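Local coordinates for protein lovastatin nonaketide synthase mokA (Monascus pilosus, PDB 6AD3) that carries out the iterative nine-step assembly of the polyketide chain in lovastatin biosynthesis, represented here by its condensation domain, at residues A[102-108]-A[452-458]; A[156-162]-A[190-195]; A[259-263]-A[410-415]; A[337-341]-A[506-510]; A[370-374]-A[404-408]. The protein carries 1 engineered substitution. All blocks are in the same frame, centred on the assembly; numbering follows the deposited sequence.

Contact 1. Residues A[102-108]-A[452-458]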
# COMPACT_ATOMS: atom_id res chain seq x y z
N ILE A 102 11.69 -1.78 -1.37
CA ILE A 102 11.71 -1.94 0.09
C ILE A 102 13.09 -2.44 0.49
O ILE A 102 13.51 -3.52 0.04
CB ILE A 102 10.68 -2.99 0.57
CG1 ILE A 102 9.31 -2.67 0.01
CG2 ILE A 102 10.63 -3.02 2.10
CD1 ILE A 102 8.76 -1.29 0.38
N GLY A 103 13.83 -1.63 1.28
CA GLY A 103 15.18 -1.99 1.73
C GLY A 103 15.22 -2.30 3.23
O GLY A 103 14.64 -1.57 4.01
N MET A 104 15.77 -3.43 3.60
CA MET A 104 15.92 -3.78 4.98
C MET A 104 17.40 -3.84 5.34
O MET A 104 18.14 -4.74 4.90
CB MET A 104 15.24 -5.09 5.29
CG MET A 104 15.18 -5.37 6.80
SD MET A 104 14.31 -4.14 7.87
CE MET A 104 12.60 -4.55 7.54
N PHE A 105 17.81 -2.91 6.18
CA PHE A 105 19.17 -2.92 6.76
C PHE A 105 19.24 -4.04 7.78
O PHE A 105 18.35 -4.18 8.62
CB PHE A 105 19.47 -1.59 7.44
CG PHE A 105 19.71 -0.48 6.50
CD1 PHE A 105 20.89 -0.39 5.80
CD2 PHE A 105 18.73 0.48 6.28
CE1 PHE A 105 21.13 0.68 4.95
CE2 PHE A 105 18.92 1.48 5.36
CZ PHE A 105 20.16 1.65 4.77
N MET A 106 20.28 -4.88 7.68
CA MET A 106 20.49 -5.94 8.64
C MET A 106 21.95 -6.15 8.92
O MET A 106 22.79 -5.91 8.06
CB MET A 106 19.82 -7.28 8.23
CG MET A 106 20.01 -7.75 6.80
SD MET A 106 18.70 -8.93 6.28
CE MET A 106 17.34 -7.86 6.05
N THR A 107 22.23 -6.64 10.12
CA THR A 107 23.59 -6.74 10.60
C THR A 107 23.84 -8.16 11.08
O THR A 107 23.13 -8.65 11.93
CB THR A 107 23.89 -5.77 11.76
OG1 THR A 107 23.67 -4.42 11.35
CG2 THR A 107 25.34 -5.91 12.21
N GLY A 108 24.82 -8.84 10.49
CA GLY A 108 25.09 -10.20 10.86
C GLY A 108 25.37 -11.07 9.68
O GLY A 108 25.09 -10.69 8.53
N ALA A 452 21.69 -12.51 10.54
CA ALA A 452 21.54 -11.09 10.42
C ALA A 452 20.26 -10.66 11.12
O ALA A 452 19.20 -11.22 10.89
CB ALA A 452 21.51 -10.70 8.96
N LYS A 453 20.34 -9.56 11.86
CA LYS A 453 19.17 -8.97 12.48
C LYS A 453 18.84 -7.66 11.80
O LYS A 453 19.70 -6.80 11.64
CB LYS A 453 19.44 -8.73 13.96
CG LYS A 453 19.65 -10.01 14.77
CD LYS A 453 19.11 -9.87 16.19
CE LYS A 453 18.11 -10.96 16.53
NZ LYS A 453 18.69 -11.95 17.49
N MET A 454 17.57 -7.44 11.56
CA MET A 454 17.12 -6.20 10.96
C MET A 454 17.16 -5.06 11.89
O MET A 454 16.83 -5.18 13.06
CB MET A 454 15.71 -6.33 10.42
CG MET A 454 15.48 -7.60 9.75
SD MET A 454 13.73 -7.81 9.59
CE MET A 454 13.70 -8.99 8.26
N THR A 455 17.52 -3.91 11.38
CA THR A 455 17.63 -2.73 12.22
C THR A 455 16.70 -1.60 11.76
O THR A 455 16.41 -0.69 12.52
CB THR A 455 19.08 -2.23 12.24
OG1 THR A 455 19.49 -1.91 10.91
CG2 THR A 455 20.02 -3.30 12.81
N GLU A 456 16.36 -1.55 10.48
CA GLU A 456 15.81 -0.32 9.87
C GLU A 456 15.27 -0.65 8.49
O GLU A 456 15.89 -1.42 7.75
CB GLU A 456 16.88 0.72 9.70
CG GLU A 456 16.35 2.04 9.25
CD GLU A 456 17.45 3.03 8.91
OE1 GLU A 456 18.59 2.81 9.33
OE2 GLU A 456 17.12 4.09 8.32
N VAL A 457 14.09 -0.11 8.16
CA VAL A 457 13.54 -0.28 6.79
C VAL A 457 13.50 1.07 6.07
O VAL A 457 13.37 2.13 6.69
CB VAL A 457 12.13 -0.91 6.83
CG1 VAL A 457 11.16 0.02 7.55
CG2 VAL A 457 11.63 -1.21 5.41
N ILE A 458 13.78 1.04 4.77
CA ILE A 458 13.59 2.20 3.89
C ILE A 458 12.55 1.70 2.90
O ILE A 458 12.74 0.66 2.28
CB ILE A 458 14.80 2.52 2.97
CG1 ILE A 458 16.09 1.97 3.48
CG2 ILE A 458 14.86 3.98 2.57
CD1 ILE A 458 17.24 2.32 2.55
O HOH W 1 21.61 -3.24 10.08
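G103 and I458 trade backbone hydrogen bonds in both directions: G103 N reaches I458 O at 2.7 Å, and I458 N answers to G103 O at 2.9 Å. The T107-K453 pair is closed in the same two-way manner. Between these pairs the register slips by one residue. F105 N gives its proton to E456 O, but F105 O is taken by T455 N (2.9 Å), so T455 and E456 together face F105 in a beta bulge. One cost is visible, since E456 N is buried by the contact and has no partner in the model. The antiparallel pair lies at the border of a five-stranded mixed sheet. Strand 453-460 is its outermost member, brought in from the C-terminal half of the chain, while the backbones of M104 and M106 bond to F202 and H200 of strand 199-206 on the other side. E456 O also meets M104 SD at 3.1 Å; the methionine is bent at both chi2 and chi3, which curls its sulfur back over the neighbouring strand and lays it against M454 CB (3.6 Å). A water joins the two threonine hydroxyls, donating to T107 OG1 (2.7 Å) and lying 2.6 Å from T455 OG1. T107 OG1 has a further partner in E199. The carboxylate of E456 runs alongside the F105 ring and forms a salt bridge to R165, which itself makes a cation-pi contact with F105.

Contact 2. Residues A[156-162]-A[190-195]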
# COMPACT_ATOMS: atom_id res chain seq x y z
N LYS A 156 16.38 -12.12 -11.63
CA LYS A 156 17.72 -12.49 -11.16
C LYS A 156 17.92 -12.05 -9.72
O LYS A 156 17.25 -11.12 -9.22
CB LYS A 156 18.83 -11.85 -12.01
CG LYS A 156 18.64 -11.97 -13.49
CD LYS A 156 18.88 -13.38 -13.95
CE LYS A 156 19.05 -13.41 -15.47
NZ LYS A 156 19.17 -14.80 -15.95
N VAL A 157 18.82 -12.75 -9.07
CA VAL A 157 19.25 -12.43 -7.70
C VAL A 157 20.66 -11.89 -7.76
O VAL A 157 21.53 -12.49 -8.41
CB VAL A 157 19.22 -13.67 -6.81
CG1 VAL A 157 19.67 -13.35 -5.40
CG2 VAL A 157 17.82 -14.28 -6.83
N GLN A 158 20.93 -10.83 -7.00
CA GLN A 158 22.26 -10.25 -6.98
C GLN A 158 22.76 -10.08 -5.58
O GLN A 158 22.00 -9.65 -4.69
CB GLN A 158 22.28 -8.92 -7.67
CG GLN A 158 21.94 -9.03 -9.15
CD GLN A 158 21.51 -7.73 -9.72
OE1 GLN A 158 22.31 -7.02 -10.32
NE2 GLN A 158 20.27 -7.37 -9.47
N VAL A 159 24.04 -10.39 -5.38
CA VAL A 159 24.66 -10.14 -4.10
C VAL A 159 25.84 -9.25 -4.39
O VAL A 159 26.75 -9.65 -5.15
CB VAL A 159 25.11 -11.45 -3.39
CG1 VAL A 159 25.72 -11.15 -2.04
CG2 VAL A 159 23.92 -12.40 -3.23
N ILE A 160 25.76 -7.99 -3.94
CA ILE A 160 26.63 -6.92 -4.48
C ILE A 160 27.48 -6.26 -3.39
O ILE A 160 26.97 -5.71 -2.43
CB ILE A 160 25.81 -5.84 -5.21
CG1 ILE A 160 25.06 -6.44 -6.40
CG2 ILE A 160 26.72 -4.68 -5.69
CD1 ILE A 160 24.19 -5.43 -7.12
N GLN A 161 28.81 -6.37 -3.52
CA GLN A 161 29.68 -5.68 -2.59
C GLN A 161 29.69 -4.16 -2.84
O GLN A 161 29.88 -3.69 -3.99
CB GLN A 161 31.11 -6.20 -2.74
CG GLN A 161 31.98 -5.80 -1.58
CD GLN A 161 33.41 -6.25 -1.76
OE1 GLN A 161 33.69 -7.22 -2.46
NE2 GLN A 161 34.32 -5.58 -1.12
N VAL A 162 29.49 -3.40 -1.79
CA VAL A 162 29.63 -1.94 -1.87
C VAL A 162 30.68 -1.47 -0.86
O VAL A 162 31.08 -2.22 0.03
CB VAL A 162 28.29 -1.20 -1.66
CG1 VAL A 162 27.34 -1.56 -2.77
CG2 VAL A 162 27.69 -1.54 -0.30
N LEU A 190 15.96 -8.53 -6.51
CA LEU A 190 16.29 -9.08 -5.20
C LEU A 190 17.79 -8.95 -4.99
O LEU A 190 18.54 -9.60 -5.70
CB LEU A 190 15.92 -10.55 -5.13
CG LEU A 190 14.44 -10.88 -5.36
CD1 LEU A 190 14.22 -12.36 -5.61
CD2 LEU A 190 13.60 -10.41 -4.19
N VAL A 191 18.18 -7.99 -4.15
CA VAL A 191 19.58 -7.55 -4.06
C VAL A 191 20.03 -7.48 -2.62
O VAL A 191 19.38 -6.82 -1.78
CB VAL A 191 19.78 -6.19 -4.73
CG1 VAL A 191 21.26 -5.78 -4.64
CG2 VAL A 191 19.29 -6.22 -6.15
N ASP A 192 21.16 -8.13 -2.33
CA ASP A 192 21.81 -8.06 -1.02
C ASP A 192 23.04 -7.22 -1.16
O ASP A 192 24.03 -7.67 -1.78
CB ASP A 192 22.20 -9.49 -0.55
CG ASP A 192 23.07 -9.49 0.72
OD1 ASP A 192 23.14 -8.46 1.42
OD2 ASP A 192 23.71 -10.55 0.99
N PHE A 193 22.91 -5.93 -0.85
CA PHE A 193 24.11 -5.03 -0.85
C PHE A 193 24.87 -5.27 0.45
O PHE A 193 24.28 -5.25 1.53
CB PHE A 193 23.71 -3.54 -0.89
CG PHE A 193 23.06 -3.11 -2.16
CD1 PHE A 193 23.80 -2.92 -3.31
CD2 PHE A 193 21.70 -2.81 -2.19
CE1 PHE A 193 23.21 -2.45 -4.48
CE2 PHE A 193 21.09 -2.37 -3.35
CZ PHE A 193 21.82 -2.17 -4.49
N PHE A 194 26.21 -5.48 0.39
CA PHE A 194 26.92 -5.86 1.60
C PHE A 194 28.26 -5.14 1.70
O PHE A 194 28.84 -4.78 0.68
CB PHE A 194 27.12 -7.38 1.67
CG PHE A 194 28.12 -7.94 0.69
CD1 PHE A 194 27.76 -8.24 -0.61
CD2 PHE A 194 29.45 -8.13 1.07
CE1 PHE A 194 28.60 -8.91 -1.44
CE2 PHE A 194 30.32 -8.78 0.21
CZ PHE A 194 29.91 -9.12 -1.06
N TRP A 195 28.65 -4.83 2.93
CA TRP A 195 29.87 -4.05 3.20
C TRP A 195 30.31 -4.31 4.61
O TRP A 195 29.58 -4.89 5.42
CB TRP A 195 29.63 -2.58 3.00
CG TRP A 195 28.71 -1.97 4.02
CD1 TRP A 195 29.08 -1.28 5.15
CD2 TRP A 195 27.28 -1.85 3.93
NE1 TRP A 195 27.96 -0.82 5.80
CE2 TRP A 195 26.85 -1.21 5.10
CE3 TRP A 195 26.32 -2.38 3.06
CZ2 TRP A 195 25.48 -0.98 5.38
CZ3 TRP A 195 24.98 -2.20 3.35
CH2 TRP A 195 24.58 -1.47 4.49
O HOH W 2 17.87 -8.49 -8.92
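K156 O, Q158 NE2 and L190 N converge on a single water, which donates to K156 O (2.7 Å) and accepts from Q158 NE2 at the same distance and from L190 N at 3.1 Å. Beyond this bridge the strands bond directly and in parallel: Q158 N donates to L190 O and D192 N to Q158 O, then I160 N to D192 O (2.8 Å) and F194 N to I160 O. V162 N to F194 O closes the run. Helix 165-176 connects the two neighbouring parallel strands in a beta-alpha-beta unit and packs on V162, F193 and W195. With chi1 at 72°, F194 CG sits between its own backbone N and carbonyl carbon, a torsion that lays the ring against strand 157-161. There Q161 CB sits over one ring face in a CH-pi contact, 4.0 Å from the centroid, and V159 CG1 approaches F194 CE1 obliquely at 3.7 Å. D192 OD1 is held by H200.

Contact 3. Residues A[259-263]-A[410-415]; sequences LAYWE and VLLERL
Helices 259-263 and 410-414 cross at -62° with their axes 10.7 Å apart, a separation bridged entirely by side chains. The polar link is a salt bridge in which R414 presents its side-on edge, NE and NH2, to a single carboxylate oxygen. E263 OE2 lies 2.7 Å from R414 NE and 2.8 Å from R414 NH2, close to the guanidinium plane in both cases. Seen from the glutamate the two bonds differ: NH2 is received on the syn lone pair, whereas NE comes from above the carboxylate plane, the two flat groups being turned 48° against each other. A bend at chi3 (60°) swings the arginine head round to meet this acid. L259 CD1 rests 3.6 Å above one guanidinium face, offset toward the rim, and L259 CD2 touches R414 CD. Two grips of different kind, one at the edge and one over a face, thus restrict the rotation of the group. L411 makes the apolar part of the contact: its CD2 packs on W262 CB at 3.7 Å, and its CD1 meets E263 CG as the two side chains run past each other in opposite directions. E263 CG also touches L415 CD2. The indole of W262 bonds through NE1 to H403 O. Both helices of this condensation domain pack beside strand 371-377 of its six-stranded sheet, W262 on L373, P374 and L375 and L411 on P374, while V410 and L412 face helix 80-91.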
# COMPACT_ATOMS: atom_id res chain seq x y z
N LEU A 259 -21.08 -5.01 -4.33
CA LEU A 259 -21.15 -3.86 -5.21
C LEU A 259 -22.31 -2.93 -4.88
O LEU A 259 -22.14 -1.72 -4.80
CB LEU A 259 -21.22 -4.31 -6.67
CG LEU A 259 -19.88 -4.76 -7.25
CD1 LEU A 259 -20.13 -5.46 -8.57
CD2 LEU A 259 -18.90 -3.61 -7.40
N ALA A 260 -23.47 -3.50 -4.55
CA ALA A 260 -24.63 -2.68 -4.22
C ALA A 260 -24.41 -1.95 -2.90
O ALA A 260 -24.83 -0.80 -2.75
CB ALA A 260 -25.91 -3.54 -4.14
N TYR A 261 -23.72 -2.59 -1.97
CA TYR A 261 -23.38 -1.95 -0.70
C TYR A 261 -22.53 -0.71 -0.93
O TYR A 261 -22.85 0.37 -0.45
CB TYR A 261 -22.62 -2.91 0.19
CG TYR A 261 -22.05 -2.29 1.43
CD1 TYR A 261 -22.84 -2.12 2.55
CD2 TYR A 261 -20.73 -1.87 1.48
CE1 TYR A 261 -22.31 -1.61 3.72
CE2 TYR A 261 -20.19 -1.32 2.65
CZ TYR A 261 -21.01 -1.15 3.75
OH TYR A 261 -20.49 -0.64 4.92
N TRP A 262 -21.47 -0.85 -1.71
CA TRP A 262 -20.60 0.30 -1.97
C TRP A 262 -21.26 1.33 -2.87
O TRP A 262 -21.10 2.53 -2.66
CB TRP A 262 -19.26 -0.14 -2.54
CG TRP A 262 -18.47 -0.96 -1.59
CD1 TRP A 262 -18.23 -2.27 -1.69
CD2 TRP A 262 -17.80 -0.52 -0.40
NE1 TRP A 262 -17.46 -2.69 -0.62
CE2 TRP A 262 -17.22 -1.63 0.19
CE3 TRP A 262 -17.75 0.71 0.28
CZ2 TRP A 262 -16.53 -1.57 1.41
CZ3 TRP A 262 -17.04 0.78 1.46
CH2 TRP A 262 -16.41 -0.35 2.00
N GLU A 263 -22.07 0.88 -3.83
CA GLU A 263 -22.72 1.81 -4.74
C GLU A 263 -23.74 2.64 -3.98
O GLU A 263 -23.89 3.83 -4.22
CB GLU A 263 -23.42 1.04 -5.87
CG GLU A 263 -22.45 0.59 -6.95
CD GLU A 263 -23.17 -0.06 -8.12
OE1 GLU A 263 -24.09 0.58 -8.69
OE2 GLU A 263 -22.80 -1.18 -8.47
N VAL A 410 -12.95 -1.91 -9.93
CA VAL A 410 -14.25 -2.28 -10.51
C VAL A 410 -15.40 -1.44 -9.99
O VAL A 410 -16.25 -1.01 -10.79
CB VAL A 410 -14.57 -3.79 -10.65
CG1 VAL A 410 -13.51 -4.72 -10.17
CG2 VAL A 410 -16.00 -4.15 -10.22
N LEU A 411 -15.32 -1.01 -8.74
CA LEU A 411 -16.29 -0.01 -8.22
C LEU A 411 -16.19 1.30 -8.95
O LEU A 411 -17.19 1.90 -9.37
CB LEU A 411 -16.08 0.22 -6.73
CG LEU A 411 -17.09 1.16 -6.10
CD1 LEU A 411 -18.50 0.59 -6.18
CD2 LEU A 411 -16.72 1.47 -4.66
N LEU A 412 -14.98 1.82 -9.05
CA LEU A 412 -14.79 3.07 -9.73
C LEU A 412 -15.40 3.06 -11.15
O LEU A 412 -16.05 4.04 -11.56
CB LEU A 412 -13.30 3.37 -9.83
CG LEU A 412 -12.67 4.33 -8.84
CD1 LEU A 412 -13.43 4.71 -7.61
CD2 LEU A 412 -11.21 4.05 -8.58
N GLU A 413 -15.17 1.98 -11.88
CA GLU A 413 -15.68 1.86 -13.24
C GLU A 413 -17.19 1.83 -13.24
O GLU A 413 -17.84 2.55 -14.01
CB GLU A 413 -15.16 0.60 -13.92
CG GLU A 413 -15.84 0.34 -15.26
CD GLU A 413 -15.08 -0.64 -16.12
OE1 GLU A 413 -14.84 -0.34 -17.32
OE2 GLU A 413 -14.67 -1.69 -15.59
N ARG A 414 -17.75 1.06 -12.33
CA ARG A 414 -19.20 1.00 -12.19
C ARG A 414 -19.82 2.33 -11.88
O ARG A 414 -20.91 2.61 -12.38
CB ARG A 414 -19.61 -0.01 -11.17
CG ARG A 414 -19.36 -1.41 -11.67
CD ARG A 414 -19.81 -2.42 -10.67
NE ARG A 414 -21.22 -2.28 -10.40
CZ ARG A 414 -22.16 -3.00 -10.98
NH1 ARG A 414 -21.82 -3.95 -11.86
NH2 ARG A 414 -23.41 -2.84 -10.61
N LEU A 415 -19.13 3.16 -11.10
CA LEU A 415 -19.64 4.45 -10.71
C LEU A 415 -19.40 5.52 -11.78
O LEU A 415 -19.77 6.66 -11.60
CB LEU A 415 -19.00 4.84 -9.36
CG LEU A 415 -19.46 4.06 -8.12
CD1 LEU A 415 -18.68 4.46 -6.89
CD2 LEU A 415 -20.95 4.29 -7.88

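Contact 4. Residues A[337-341]-A[506-510]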
# COMPACT_ATOMS: atom_id res chain seq x y z
N VAL A 337 -10.94 12.42 12.35
CA VAL A 337 -11.21 13.66 13.10
C VAL A 337 -10.27 14.80 12.71
O VAL A 337 -10.72 15.91 12.47
CB VAL A 337 -11.10 13.43 14.61
CG1 VAL A 337 -11.17 14.75 15.36
CG2 VAL A 337 -12.20 12.46 15.06
N LEU A 338 -8.99 14.50 12.48
CA LEU A 338 -8.07 15.52 12.10
C LEU A 338 -8.37 16.04 10.69
O LEU A 338 -8.33 17.25 10.43
CB LEU A 338 -6.64 14.98 12.18
CG LEU A 338 -5.57 15.98 11.81
CD1 LEU A 338 -5.70 17.27 12.62
CD2 LEU A 338 -4.20 15.36 12.01
N LEU A 339 -8.71 15.14 9.77
CA LEU A 339 -9.05 15.55 8.43
C LEU A 339 -10.26 16.46 8.46
O LEU A 339 -10.32 17.46 7.73
CB LEU A 339 -9.30 14.35 7.54
CG LEU A 339 -8.05 13.53 7.18
CD1 LEU A 339 -8.46 12.20 6.55
CD2 LEU A 339 -7.18 14.29 6.23
N ALA A 340 -11.27 16.08 9.23
CA ALA A 340 -12.47 16.92 9.33
C ALA A 340 -12.10 18.30 9.90
O ALA A 340 -12.61 19.33 9.43
CB ALA A 340 -13.52 16.25 10.20
N ARG A 341 -11.32 18.32 10.97
CA ARG A 341 -10.89 19.60 11.54
C ARG A 341 -10.19 20.47 10.54
O ARG A 341 -10.46 21.65 10.47
CB ARG A 341 -9.98 19.43 12.74
CG ARG A 341 -10.65 18.86 13.96
CD ARG A 341 -9.73 18.95 15.16
NE ARG A 341 -10.40 18.39 16.32
CZ ARG A 341 -9.86 18.33 17.52
NH1 ARG A 341 -8.62 18.77 17.70
NH2 ARG A 341 -10.56 17.87 18.55
N ILE A 506 -3.18 14.84 18.47
CA ILE A 506 -4.56 14.43 18.61
C ILE A 506 -4.67 13.01 19.16
O ILE A 506 -5.54 12.73 19.98
CB ILE A 506 -5.37 14.65 17.27
CG1 ILE A 506 -6.71 15.33 17.57
CG2 ILE A 506 -5.57 13.37 16.51
CD1 ILE A 506 -7.63 15.48 16.36
N LEU A 507 -3.73 12.13 18.78
CA LEU A 507 -3.67 10.78 19.35
C LEU A 507 -3.33 10.85 20.82
O LEU A 507 -3.94 10.16 21.63
CB LEU A 507 -2.57 9.95 18.68
CG LEU A 507 -2.83 9.53 17.23
CD1 LEU A 507 -1.53 8.95 16.65
CD2 LEU A 507 -3.95 8.51 17.13
N SER A 508 -2.42 11.73 21.17
CA SER A 508 -2.03 11.83 22.56
C SER A 508 -3.22 12.36 23.39
O SER A 508 -3.49 11.86 24.50
CB SER A 508 -0.82 12.76 22.69
OG SER A 508 -0.48 12.88 24.07
N MET A 509 -3.94 13.34 22.86
CA MET A 509 -5.01 13.96 23.63
C MET A 509 -6.19 12.99 23.81
O MET A 509 -6.71 12.81 24.92
CB MET A 509 -5.45 15.26 22.95
CG MET A 509 -6.65 15.93 23.53
SD MET A 509 -7.12 17.44 22.60
CE MET A 509 -7.78 16.71 21.09
N PHE A 510 -6.61 12.35 22.74
CA PHE A 510 -7.77 11.46 22.81
C PHE A 510 -7.48 10.17 23.59
O PHE A 510 -8.40 9.59 24.19
CB PHE A 510 -8.34 11.12 21.42
CG PHE A 510 -9.07 12.27 20.77
CD1 PHE A 510 -9.99 13.02 21.48
CD2 PHE A 510 -8.83 12.60 19.45
CE1 PHE A 510 -10.68 14.05 20.88
CE2 PHE A 510 -9.52 13.65 18.85
CZ PHE A 510 -10.43 14.39 19.56
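Two long helices of the C-terminal half of the chain, 327-343 and 495-512, pack against each other here, and the end of I506 is central to the contact. Its CD1 touches V337 CG1 at 3.8 Å and comes within 4.3 Å of L338 CB, while on another flank it lies 3.6 Å above one face of the R341 guanidinium, offset toward the rim. The arginine chain is fully extended from CG to NE, with chi3 at 180°, and this straight reach carries the head group from its own helix across to the other. The pair belongs to the condensation domain, where helix 327-343 leads into strand 348-354 of the six-stranded sheet, on which L339 and A340 also pack. Outside these turns L338 meets F499, S502 and Y503 of helix 495-512, and I506 meets A334. The local axes stand 12.4 Å apart and run at 116°, a separation spanned mainly by side chains, without any hydrogen bond between the two segments. R341 NH2 instead bonds to the carbonyl of L518 in the C-terminal tail. That same nitrogen lies 3.6 Å from F510 CZ, with the guanidinium and ring planes 67° apart, and 3.9 Å from M509 CE. The methionine, bent at chi3, folds its methyl over one face of the F510 ring. V337 CG1 approaches F510 CE2 obliquely at 4.0 Å, and F386 stacks on the phenylalanine.

Contact 5. Residues A[370-374]-A[404-408]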
# COMPACT_ATOMS: atom_id res chain seq x y z
N ALA A 370 -3.52 -6.59 -2.81
CA ALA A 370 -3.95 -5.46 -1.97
C ALA A 370 -5.04 -4.58 -2.61
O ALA A 370 -5.15 -4.45 -3.83
CB ALA A 370 -2.75 -4.61 -1.56
N ASN A 371 -5.86 -4.00 -1.76
CA ASN A 371 -7.06 -3.33 -2.20
C ASN A 371 -7.28 -2.06 -1.34
O ASN A 371 -6.54 -1.83 -0.34
CB ASN A 371 -8.21 -4.28 -2.04
CG ASN A 371 -9.48 -3.81 -2.74
OD1 ASN A 371 -9.45 -3.08 -3.74
ND2 ASN A 371 -10.61 -4.35 -2.27
N LEU A 372 -8.27 -1.28 -1.72
CA LEU A 372 -8.69 -0.13 -0.95
C LEU A 372 -10.21 -0.17 -0.81
O LEU A 372 -10.89 -0.56 -1.74
CB LEU A 372 -8.33 1.13 -1.70
CG LEU A 372 -6.85 1.45 -1.77
CD1 LEU A 372 -6.58 2.49 -2.83
CD2 LEU A 372 -6.35 1.88 -0.42
N LEU A 373 -10.69 0.07 0.41
CA LEU A 373 -12.13 0.09 0.71
C LEU A 373 -12.56 1.53 0.98
O LEU A 373 -12.03 2.17 1.87
CB LEU A 373 -12.41 -0.75 1.93
CG LEU A 373 -11.88 -2.20 1.89
CD1 LEU A 373 -12.15 -2.92 3.21
CD2 LEU A 373 -12.52 -2.94 0.75
N PRO A 374 -13.53 2.04 0.20
CA PRO A 374 -13.77 3.47 0.25
C PRO A 374 -14.80 3.84 1.30
O PRO A 374 -16.00 3.89 1.00
CB PRO A 374 -14.26 3.79 -1.17
CG PRO A 374 -14.93 2.56 -1.61
CD PRO A 374 -14.18 1.43 -0.97
N ALA A 404 -15.60 -6.73 1.66
CA ALA A 404 -14.23 -6.31 1.33
C ALA A 404 -13.68 -6.86 -0.01
O ALA A 404 -12.60 -6.47 -0.40
CB ALA A 404 -13.27 -6.68 2.44
N ARG A 405 -14.37 -7.82 -0.62
CA ARG A 405 -13.80 -8.57 -1.75
C ARG A 405 -13.85 -7.83 -3.09
O ARG A 405 -13.26 -8.27 -4.07
CB ARG A 405 -14.53 -9.88 -1.92
CG ARG A 405 -14.30 -10.88 -0.80
CD ARG A 405 -15.13 -12.14 -1.06
NE ARG A 405 -15.58 -12.79 0.17
CZ ARG A 405 -14.90 -13.73 0.81
NH1 ARG A 405 -13.71 -14.11 0.36
NH2 ARG A 405 -15.40 -14.29 1.90
N VAL A 406 -14.48 -6.67 -3.14
CA VAL A 406 -14.57 -5.95 -4.37
C VAL A 406 -13.31 -5.13 -4.65
O VAL A 406 -13.01 -4.19 -3.91
CB VAL A 406 -15.78 -5.01 -4.36
CG1 VAL A 406 -15.88 -4.31 -5.70
CG2 VAL A 406 -17.03 -5.80 -4.09
N PRO A 407 -12.58 -5.45 -5.74
CA PRO A 407 -11.43 -4.61 -6.10
C PRO A 407 -11.89 -3.17 -6.45
O PRO A 407 -12.90 -2.99 -7.12
CB PRO A 407 -10.87 -5.29 -7.34
CG PRO A 407 -11.29 -6.74 -7.20
CD PRO A 407 -12.65 -6.66 -6.57
N TYR A 408 -11.27 -2.16 -5.85
CA TYR A 408 -11.86 -0.80 -5.89
C TYR A 408 -11.98 -0.29 -7.35
O TYR A 408 -12.90 0.46 -7.67
CB TYR A 408 -11.10 0.20 -5.02
CG TYR A 408 -9.79 0.64 -5.59
CD1 TYR A 408 -8.65 -0.16 -5.47
CD2 TYR A 408 -9.65 1.86 -6.16
CE1 TYR A 408 -7.42 0.25 -5.98
CE2 TYR A 408 -8.42 2.28 -6.70
CZ TYR A 408 -7.29 1.49 -6.52
OH TYR A 408 -6.12 1.90 -7.11
O HOH W 3 -10.06 -6.13 0.24
O HOH W 4 -13.41 -1.66 -2.81
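In N371, CG lies anti to the backbone nitrogen (chi1 -168°), which turns the carboxamide toward the turn ahead of helix 408-414; in Y408, chi1 of 74° places CG between its own N and carbonyl carbon, with the ring alongside L372. N371 opens strand 371-377, an outermost strand of the six-stranded mixed sheet of the condensation domain. The side-chain amide of N371 works at both ends. N371 OD1 accepts from Y408 N at 2.9 Å, in the carbonyl plane and on a lone pair, so the first turn of the helix after P407, its N-cap residue, is tied to the strand. N371 ND2 donates to V406 O, also at 2.9 Å; that bond is nearly straight, although the nitrogen stands well above the V406 carbonyl plane. With OD1 and ND2 both engaged, the side-chain amide is fixed in rotation. Waters extend the grip: one accepts from N371 ND2 and donates to A404 O, and another donates to L372 O and, at 2.8 Å, to V406 O. L372 N, by contrast, is buried by the contact and has no partner in the model. L373 CD1 rests on A404 CB at 4.0 Å. The Y408 ring is approached in two ways, N371 OD1 lying at its edge, 3.5 Å from Y408 CD1, and L372 CD1 over one face, 4.0 Å from the ring centroid.

Contacts 1 and 2 share the five-stranded sheet built mostly from the N-terminal half, their centres 13 Å apart, and touch where F105 meets W195. Contacts 3 and 5, 10 Å apart between centres, form a second cluster around strand 371-377, where L259 meets V406. Contact 4 stands off among the C-terminal helices, about 26 Å from contact 5 between centres. Along the chain, contact 1 encloses contacts 2, 3 and 5 and crosses contact 4, whose second segment follows 452-458. Contacts 3 and 4 also cross, and contact 5 lies within both their spans. Strand 453-460 returns to the border of the N-terminal sheet, joining the two lobes, consistent with the two-lobed architecture of condensation domains.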